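PDB 7B7P: type IV pilus biogenesis protein PilB from Streptococcus sanguinis, which is a minor type IV pilin with a von Willebrand factor A-like module that binds magnesium and has a direct role in adhesion. Local coordinates for residues V217-S222 with L281-I286; A223-Q228 with G265-Q270. All blocks are in the same frame, centred on the assembly; numbering follows the deposited sequence.

Both contacts lie in the von Willebrand factor A-like domain, with centres about 13 Å apart, and contact 2 is nested inside the loop closed by contact 1. Their first segments are consecutive arms of a hairpin: strand 212-219 turns back antiparallel into strand 223-228, and Gly218 O and Lys224 N, 2.8 Å apart, probably form a hydrogen bond between them. The second segments also follow each other in the chain, since helix 258-270 leads into strand 276-283. Contact 1 approaches the metal site: its Asp284 is a magnesium-binding residue, and the side chain of Thr283 is about 6 Å from a bound magnesium ion. Contact 2 sits away from that site, where the hairpin meets helix 258-270.

Contact 1. Residues V217-S222 with L281-I286; sequences VGFSTS and LLTDGI
Phe219 reaches across to Leu281, Leu282 and Thr283 beside the metal ion-dependent adhesion site (MIDAS) of the von Willebrand factor A-like fold. The two strands run in the same direction, their short segments inclined by 28° with axes 9.2 Å apart at closest approach. That spacing leaves room for strand 162-169, which pairs in parallel with both, so the phenyl ring spans the sheet over this middle strand, touching Val167 and Asp169 on the way.

The apolar part of the contact is made by the far end of the ring. A chi1 of 73° tucks Phe219 CG in between the backbone N and C and turns the ring toward the second strand. Phe219 CZ meets Thr283 CB at 4.2 Å, with that carbon at the ring's edge and near its plane, while Phe219 CE2 comes within 4.4 Å of Leu281 CG. Backbone joins in too, for Phe219 CE2 lies 3.8 Å from Leu282 O, approached obliquely.

Polar interactions run to neighbouring segments rather than across the pair. Backbone bonds to Phe168, on the middle strand, and to Thr170, just past its end, hold Phe219 in place. The magnesium-binding Asp284 forms, through OD2, a salt bridge with Arg191 NH1 and a hydrogen bond with Ser173 OG; Ser173 also belongs to the magnesium site. Thr283 OG1 and Asp284 N both hydrogen-bond to a single oxygen, Asp169 OD2.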
ATOM      1  N   VAL A 217      -6.327 -11.449 -12.794  1.00 62.78           N
ATOM      2  CA  VAL A 217      -5.507 -12.536 -13.315  1.00 61.96           C
ATOM      3  C   VAL A 217      -5.779 -13.774 -12.473  1.00 63.76           C
ATOM      4  O   VAL A 217      -5.762 -13.712 -11.236  1.00 64.61           O
ATOM      5  CB  VAL A 217      -4.002 -12.191 -13.293  1.00 59.88           C
ATOM      6  CG1 VAL A 217      -3.133 -13.431 -13.640  1.00 57.02           C
ATOM      7  CG2 VAL A 217      -3.685 -11.026 -14.218  1.00 61.68           C
ATOM      8  N   GLY A 218      -6.022 -14.892 -13.135  1.00 62.00           N
ATOM      9  CA  GLY A 218      -6.079 -16.178 -12.478  1.00 57.57           C
ATOM     10  C   GLY A 218      -4.813 -16.956 -12.791  1.00 61.08           C
ATOM     11  O   GLY A 218      -4.176 -16.744 -13.815  1.00 55.12           O
ATOM     12  N   PHE A 219      -4.445 -17.863 -11.902  1.00 57.10           N
ATOM     13  CA  PHE A 219      -3.310 -18.716 -12.197  1.00 57.03           C
ATOM     14  C   PHE A 219      -3.517 -20.036 -11.495  1.00 56.98           C
ATOM     15  O   PHE A 219      -4.058 -20.089 -10.388  1.00 62.29           O
ATOM     16  CB  PHE A 219      -1.957 -18.090 -11.776  1.00 54.24           C
ATOM     17  CG  PHE A 219      -1.717 -18.073 -10.278  1.00 56.89           C
ATOM     18  CD1 PHE A 219      -1.094 -19.140  -9.649  1.00 52.62           C
ATOM     19  CD2 PHE A 219      -2.096 -16.966  -9.511  1.00 57.87           C
ATOM     20  CE1 PHE A 219      -0.872 -19.133  -8.280  1.00 57.58           C
ATOM     21  CE2 PHE A 219      -1.866 -16.934  -8.137  1.00 57.40           C
ATOM     22  CZ  PHE A 219      -1.252 -18.018  -7.522  1.00 57.76           C
ATOM     23  N   SER A 220      -3.095 -21.095 -12.160  1.00 61.45           N
ATOM     24  CA  SER A 220      -2.974 -22.385 -11.522  1.00 60.90           C
ATOM     25  C   SER A 220      -1.765 -23.062 -12.133  1.00 60.98           C
ATOM     26  O   SER A 220      -0.628 -22.668 -11.852  1.00 61.52           O
ATOM     27  CB  SER A 220      -4.250 -23.213 -11.695  1.00 63.90           C
ATOM     28  OG  SER A 220      -4.562 -23.380 -13.067  1.00 63.83           O
ATOM     29  N   THR A 221      -1.991 -24.103 -12.935  1.00 60.98           N
ATOM     30  CA  THR A 221      -0.897 -24.693 -13.694  1.00 58.51           C
ATOM     31  C   THR A 221      -0.182 -23.625 -14.517  1.00 59.06           C
ATOM     32  O   THR A 221       1.048 -23.633 -14.647  1.00 59.82           O
ATOM     33  CB  THR A 221      -1.442 -25.815 -14.572  1.00 57.52           C
ATOM     34  OG1 THR A 221      -1.942 -26.863 -13.726  1.00 63.92           O
ATOM     35  CG2 THR A 221      -0.343 -26.392 -15.482  1.00 58.43           C
ATOM     36  N   SER A 222      -0.938 -22.670 -15.032  1.00 58.13           N
ATOM     37  CA  SER A 222      -0.377 -21.512 -15.692  1.00 59.82           C
ATOM     38  C   SER A 222      -1.416 -20.403 -15.579  1.00 58.49           C
ATOM     39  O   SER A 222      -2.522 -20.615 -15.082  1.00 57.34           O
ATOM     40  CB  SER A 222       0.019 -21.852 -17.136  1.00 56.82           C
ATOM     41  OG  SER A 222      -1.102 -21.793 -17.983  1.00 61.57           O
ATOM     42  N   LEU A 281      -1.814 -10.636  -4.594  1.00 56.23           N
ATOM     43  CA  LEU A 281      -1.650 -12.018  -4.997  1.00 59.07           C
ATOM     44  C   LEU A 281      -2.200 -12.899  -3.892  1.00 57.64           C
ATOM     45  O   LEU A 281      -1.789 -12.770  -2.742  1.00 55.75           O
ATOM     46  CB  LEU A 281      -0.175 -12.327  -5.254  1.00 58.91           C
ATOM     47  CG  LEU A 281       0.052 -13.669  -5.943  1.00 57.92           C
ATOM     48  CD1 LEU A 281       1.291 -13.589  -6.809  1.00 61.46           C
ATOM     49  CD2 LEU A 281       0.208 -14.749  -4.910  1.00 58.40           C
ATOM     50  N   LEU A 282      -3.104 -13.803  -4.246  1.00 58.42           N
ATOM     51  CA  LEU A 282      -3.724 -14.710  -3.295  1.00 60.09           C
ATOM     52  C   LEU A 282      -3.361 -16.136  -3.672  1.00 55.08           C
ATOM     53  O   LEU A 282      -3.565 -16.534  -4.814  1.00 58.71           O
ATOM     54  CB  LEU A 282      -5.249 -14.536  -3.278  1.00 60.37           C
ATOM     55  CG  LEU A 282      -5.884 -15.362  -2.165  1.00 63.79           C
ATOM     56  CD1 LEU A 282      -7.015 -14.580  -1.457  1.00 64.11           C
ATOM     57  CD2 LEU A 282      -6.386 -16.686  -2.705  1.00 60.56           C
ATOM     58  N   THR A 283      -2.849 -16.906  -2.719  1.00 54.47           N
ATOM     59  CA  THR A 283      -2.530 -18.298  -2.980  1.00 56.17           C
ATOM     60  C   THR A 283      -2.899 -19.141  -1.769  1.00 57.89           C
ATOM     61  O   THR A 283      -2.892 -18.659  -0.631  1.00 60.45           O
ATOM     62  CB  THR A 283      -1.032 -18.486  -3.367  1.00 59.58           C
ATOM     63  OG1 THR A 283      -0.776 -19.860  -3.676  1.00 56.60           O
ATOM     64  CG2 THR A 283      -0.105 -18.041  -2.268  1.00 53.31           C
ATOM     65  N   ASP A 284      -3.239 -20.407  -2.035  1.00 56.79           N
ATOM     66  CA  ASP A 284      -3.707 -21.337  -1.015  1.00 59.50           C
ATOM     67  C   ASP A 284      -2.853 -22.599  -0.939  1.00 59.44           C
ATOM     68  O   ASP A 284      -3.287 -23.596  -0.355  1.00 64.57           O
ATOM     69  CB  ASP A 284      -5.170 -21.716  -1.272  1.00 64.57           C
ATOM     70  CG  ASP A 284      -5.321 -22.856  -2.301  1.00 63.71           C
ATOM     71  OD1 ASP A 284      -4.505 -22.917  -3.246  1.00 64.19           O
ATOM     72  OD2 ASP A 284      -6.255 -23.688  -2.170  1.00 62.24           O
ATOM     73  N   GLY A 285      -1.656 -22.592  -1.518  1.00 58.09           N
ATOM     74  CA  GLY A 285      -0.905 -23.831  -1.578  1.00 54.30           C
ATOM     75  C   GLY A 285       0.580 -23.599  -1.746  1.00 58.41           C
ATOM     76  O   GLY A 285       1.044 -22.502  -2.065  1.00 61.11           O
ATOM     77  N   ILE A 286       1.325 -24.666  -1.521  1.00 53.28           N
ATOM     78  CA  ILE A 286       2.769 -24.609  -1.717  1.00 58.26           C
ATOM     79  C   ILE A 286       3.071 -24.422  -3.202  1.00 58.54           C
ATOM     80  O   ILE A 286       2.521 -25.162  -4.046  1.00 59.19           O
ATOM     81  CB  ILE A 286       3.420 -25.873  -1.199  1.00 59.65           C
ATOM     82  CG1 ILE A 286       3.016 -26.168   0.250  1.00 56.47           C
ATOM     83  CG2 ILE A 286       4.938 -25.777  -1.386  1.00 54.27           C
ATOM     84  CD1 ILE A 286       3.326 -27.639   0.606  1.00 55.21           C
TER

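Contact 2. Residues A223-Q228 with G265-Q270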
ATOM      1  N   ALA A 223      -1.046 -19.211 -16.016  1.00 59.11           N
ATOM      2  CA  ALA A 223      -1.847 -18.029 -15.738  1.00 60.59           C
ATOM      3  C   ALA A 223      -2.787 -17.728 -16.903  1.00 62.01           C
ATOM      4  O   ALA A 223      -2.554 -18.132 -18.044  1.00 62.07           O
ATOM      5  CB  ALA A 223      -0.942 -16.814 -15.446  1.00 54.43           C
ATOM      6  N   LYS A 224      -3.853 -16.992 -16.592  1.00 62.51           N
ATOM      7  CA  LYS A 224      -4.858 -16.579 -17.559  1.00 63.70           C
ATOM      8  C   LYS A 224      -5.420 -15.225 -17.132  1.00 69.42           C
ATOM      9  O   LYS A 224      -5.581 -14.957 -15.936  1.00 66.78           O
ATOM     10  CB  LYS A 224      -5.980 -17.625 -17.675  1.00 70.48           C
ATOM     11  CG  LYS A 224      -7.189 -17.154 -18.480  1.00 82.41           C
ATOM     12  CD  LYS A 224      -8.529 -17.751 -17.992  1.00 89.05           C
ATOM     13  CE  LYS A 224      -9.582 -17.691 -19.125  1.00 90.27           C
ATOM     14  NZ  LYS A 224     -10.908 -18.243 -18.737  1.00 92.57           N
ATOM     15  N   TYR A 225      -5.704 -14.369 -18.110  1.00 59.39           N
ATOM     16  CA  TYR A 225      -6.427 -13.141 -17.835  1.00 64.88           C
ATOM     17  C   TYR A 225      -7.917 -13.464 -17.725  1.00 65.86           C
ATOM     18  O   TYR A 225      -8.523 -13.931 -18.687  1.00 68.51           O
ATOM     19  CB  TYR A 225      -6.166 -12.115 -18.937  1.00 67.11           C
ATOM     20  CG  TYR A 225      -4.806 -11.461 -18.880  1.00 64.90           C
ATOM     21  CD1 TYR A 225      -4.469 -10.604 -17.841  1.00 62.83           C
ATOM     22  CD2 TYR A 225      -3.861 -11.691 -19.876  1.00 60.75           C
ATOM     23  CE1 TYR A 225      -3.218 -10.003 -17.788  1.00 65.45           C
ATOM     24  CE2 TYR A 225      -2.619 -11.092 -19.836  1.00 63.00           C
ATOM     25  CZ  TYR A 225      -2.298 -10.256 -18.794  1.00 62.78           C
ATOM     26  OH  TYR A 225      -1.049  -9.683 -18.754  1.00 61.99           O
ATOM     27  N   ILE A 226      -8.497 -13.265 -16.544  1.00 72.43           N
ATOM     28  CA  ILE A 226      -9.948 -13.365 -16.426  1.00 69.16           C
ATOM     29  C   ILE A 226     -10.581 -12.098 -16.960  1.00 68.82           C
ATOM     30  O   ILE A 226     -11.571 -12.138 -17.690  1.00 74.11           O
ATOM     31  CB  ILE A 226     -10.374 -13.635 -14.973  1.00 66.10           C
ATOM     32  CG1 ILE A 226      -9.404 -14.596 -14.276  1.00 72.31           C
ATOM     33  CG2 ILE A 226     -11.789 -14.210 -14.925  1.00 72.01           C
ATOM     34  CD1 ILE A 226      -9.438 -16.004 -14.825  1.00 77.13           C
ATOM     35  N   GLN A 227     -10.013 -10.957 -16.612  1.00 69.62           N
ATOM     36  CA  GLN A 227     -10.294  -9.690 -17.267  1.00 70.81           C
ATOM     37  C   GLN A 227      -8.938  -9.046 -17.491  1.00 66.61           C
ATOM     38  O   GLN A 227      -8.277  -8.645 -16.528  1.00 69.76           O
ATOM     39  CB  GLN A 227     -11.202  -8.790 -16.428  1.00 71.14           C
ATOM     40  CG  GLN A 227     -11.386  -7.400 -17.027  1.00 73.57           C
ATOM     41  CD  GLN A 227     -12.304  -6.522 -16.202  1.00 78.51           C
ATOM     42  OE1 GLN A 227     -11.895  -5.478 -15.703  1.00 77.69           O
ATOM     43  NE2 GLN A 227     -13.556  -6.945 -16.052  1.00 84.61           N
ATOM     44  N   GLN A 228      -8.517  -8.965 -18.757  1.00 64.26           N
ATOM     45  CA  GLN A 228      -7.178  -8.487 -19.050  1.00 71.58           C
ATOM     46  C   GLN A 228      -7.079  -6.974 -18.917  1.00 70.86           C
ATOM     47  O   GLN A 228      -6.112  -6.461 -18.345  1.00 68.75           O
ATOM     48  CB  GLN A 228      -6.750  -8.938 -20.448  1.00 68.21           C
ATOM     49  CG  GLN A 228      -5.545  -8.197 -20.970  1.00 65.10           C
ATOM     50  CD  GLN A 228      -4.840  -8.932 -22.099  1.00 68.33           C
ATOM     51  OE1 GLN A 228      -5.467  -9.661 -22.865  1.00 66.97           O
ATOM     52  NE2 GLN A 228      -3.530  -8.740 -22.204  1.00 64.43           N
ATOM     53  N   GLY A 265       0.215 -10.415 -14.096  1.00 57.26           N
ATOM     54  CA  GLY A 265      -0.126  -9.235 -13.325  1.00 52.10           C
ATOM     55  C   GLY A 265       0.791  -8.069 -13.596  1.00 55.88           C
ATOM     56  O   GLY A 265       0.336  -6.970 -13.913  1.00 57.02           O
ATOM     57  N   MET A 266       2.105  -8.296 -13.503  1.00 56.99           N
ATOM     58  CA  MET A 266       3.041  -7.175 -13.589  1.00 60.92           C
ATOM     59  C   MET A 266       3.115  -6.588 -14.998  1.00 60.30           C
ATOM     60  O   MET A 266       3.259  -5.366 -15.153  1.00 59.00           O
ATOM     61  CB  MET A 266       4.436  -7.597 -13.117  1.00 55.29           C
ATOM     62  CG  MET A 266       4.494  -7.936 -11.634  1.00 58.62           C
ATOM     63  SD  MET A 266       6.177  -8.149 -11.058  1.00 60.77           S
ATOM     64  CE  MET A 266       5.981  -7.838  -9.282  1.00 54.06           C
ATOM     65  N   ILE A 267       3.071  -7.424 -16.041  1.00 59.35           N
ATOM     66  CA  ILE A 267       3.182  -6.825 -17.371  1.00 64.47           C
ATOM     67  C   ILE A 267       1.927  -6.031 -17.701  1.00 60.62           C
ATOM     68  O   ILE A 267       2.012  -4.945 -18.283  1.00 63.35           O
ATOM     69  CB  ILE A 267       3.512  -7.857 -18.471  1.00 64.23           C
ATOM     70  CG1 ILE A 267       3.846  -7.114 -19.771  1.00 70.11           C
ATOM     71  CG2 ILE A 267       2.378  -8.794 -18.743  1.00 60.96           C
ATOM     72  CD1 ILE A 267       4.643  -7.943 -20.777  1.00 69.60           C
ATOM     73  N   SER A 268       0.749  -6.518 -17.297  1.00 64.07           N
ATOM     74  CA  SER A 268      -0.458  -5.712 -17.509  1.00 64.16           C
ATOM     75  C   SER A 268      -0.399  -4.400 -16.723  1.00 65.39           C
ATOM     76  O   SER A 268      -0.903  -3.379 -17.190  1.00 69.22           O
ATOM     77  CB  SER A 268      -1.712  -6.509 -17.149  1.00 63.24           C
ATOM     78  OG  SER A 268      -1.854  -6.679 -15.751  1.00 65.06           O
ATOM     79  N   LEU A 269       0.259  -4.391 -15.565  1.00 65.25           N
ATOM     80  CA  LEU A 269       0.421  -3.145 -14.821  1.00 67.32           C
ATOM     81  C   LEU A 269       1.399  -2.200 -15.520  1.00 70.98           C
ATOM     82  O   LEU A 269       1.240  -0.968 -15.467  1.00 63.23           O
ATOM     83  CB  LEU A 269       0.897  -3.444 -13.397  1.00 62.80           C
ATOM     84  CG  LEU A 269      -0.123  -3.903 -12.357  1.00 64.88           C
ATOM     85  CD1 LEU A 269       0.633  -4.207 -11.066  1.00 61.17           C
ATOM     86  CD2 LEU A 269      -1.218  -2.837 -12.114  1.00 62.76           C
ATOM     87  N   GLN A 270       2.428  -2.751 -16.169  1.00 65.10           N
ATOM     88  CA  GLN A 270       3.372  -1.898 -16.877  1.00 67.41           C
ATOM     89  C   GLN A 270       2.686  -1.071 -17.960  1.00 65.88           C
ATOM     90  O   GLN A 270       3.112   0.054 -18.246  1.00 67.73           O
ATOM     91  CB  GLN A 270       4.499  -2.734 -17.485  1.00 69.47           C
ATOM     92  CG  GLN A 270       5.497  -3.307 -16.490  1.00 68.68           C
ATOM     93  CD  GLN A 270       6.155  -2.261 -15.599  1.00 69.92           C
ATOM     94  OE1 GLN A 270       6.580  -2.573 -14.481  1.00 73.84           O
ATOM     95  NE2 GLN A 270       6.285  -1.037 -16.096  1.00 72.61           N
TER
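Tyr225 meets Ile267 and Ser268 with its hydroxyl oxygen, yet what that oxygen touches on both residues is carbon: Tyr225 OH is 3.5 Å from Ile267 CG2 and 3.6 Å from Ser268 CB. Its polar need is met one residue before the helical segment, by a hydrogen bond to Tyr264 O. The hydroxyl is thereby fixed against the helix, and the rings of Tyr225 and Tyr264 meet with their planes at about 45°. Further back along the phenol, Tyr225 CE1 approaches Ser268 CB at 3.9 Å, obliquely to the ring.

In the von Willebrand factor A-like fold helices pack against a central sheet, and this contact joins helix 258-270 to the antiparallel hairpin strand 223-228. Just beyond Tyr225 the chain turns a corner at a classic beta bulge, where Ile226 and Gln227 both face Leu216. Gln228 then folds back over the tyrosine: Gln228 CG sits over the centre of the Tyr225 ring, 3.9 Å above its plane.

Ser268 turns its CB to the phenol while its hydroxyl is used elsewhere. With chi1 at 73°, OG curls back along the helix and donates to Gly265 O at 2.9 Å, 34° from the carbonyl plane. Gly265 O also accepts from Leu269 N, and Asn215 ND2 donates to Ser268 OG and to Gln228 O.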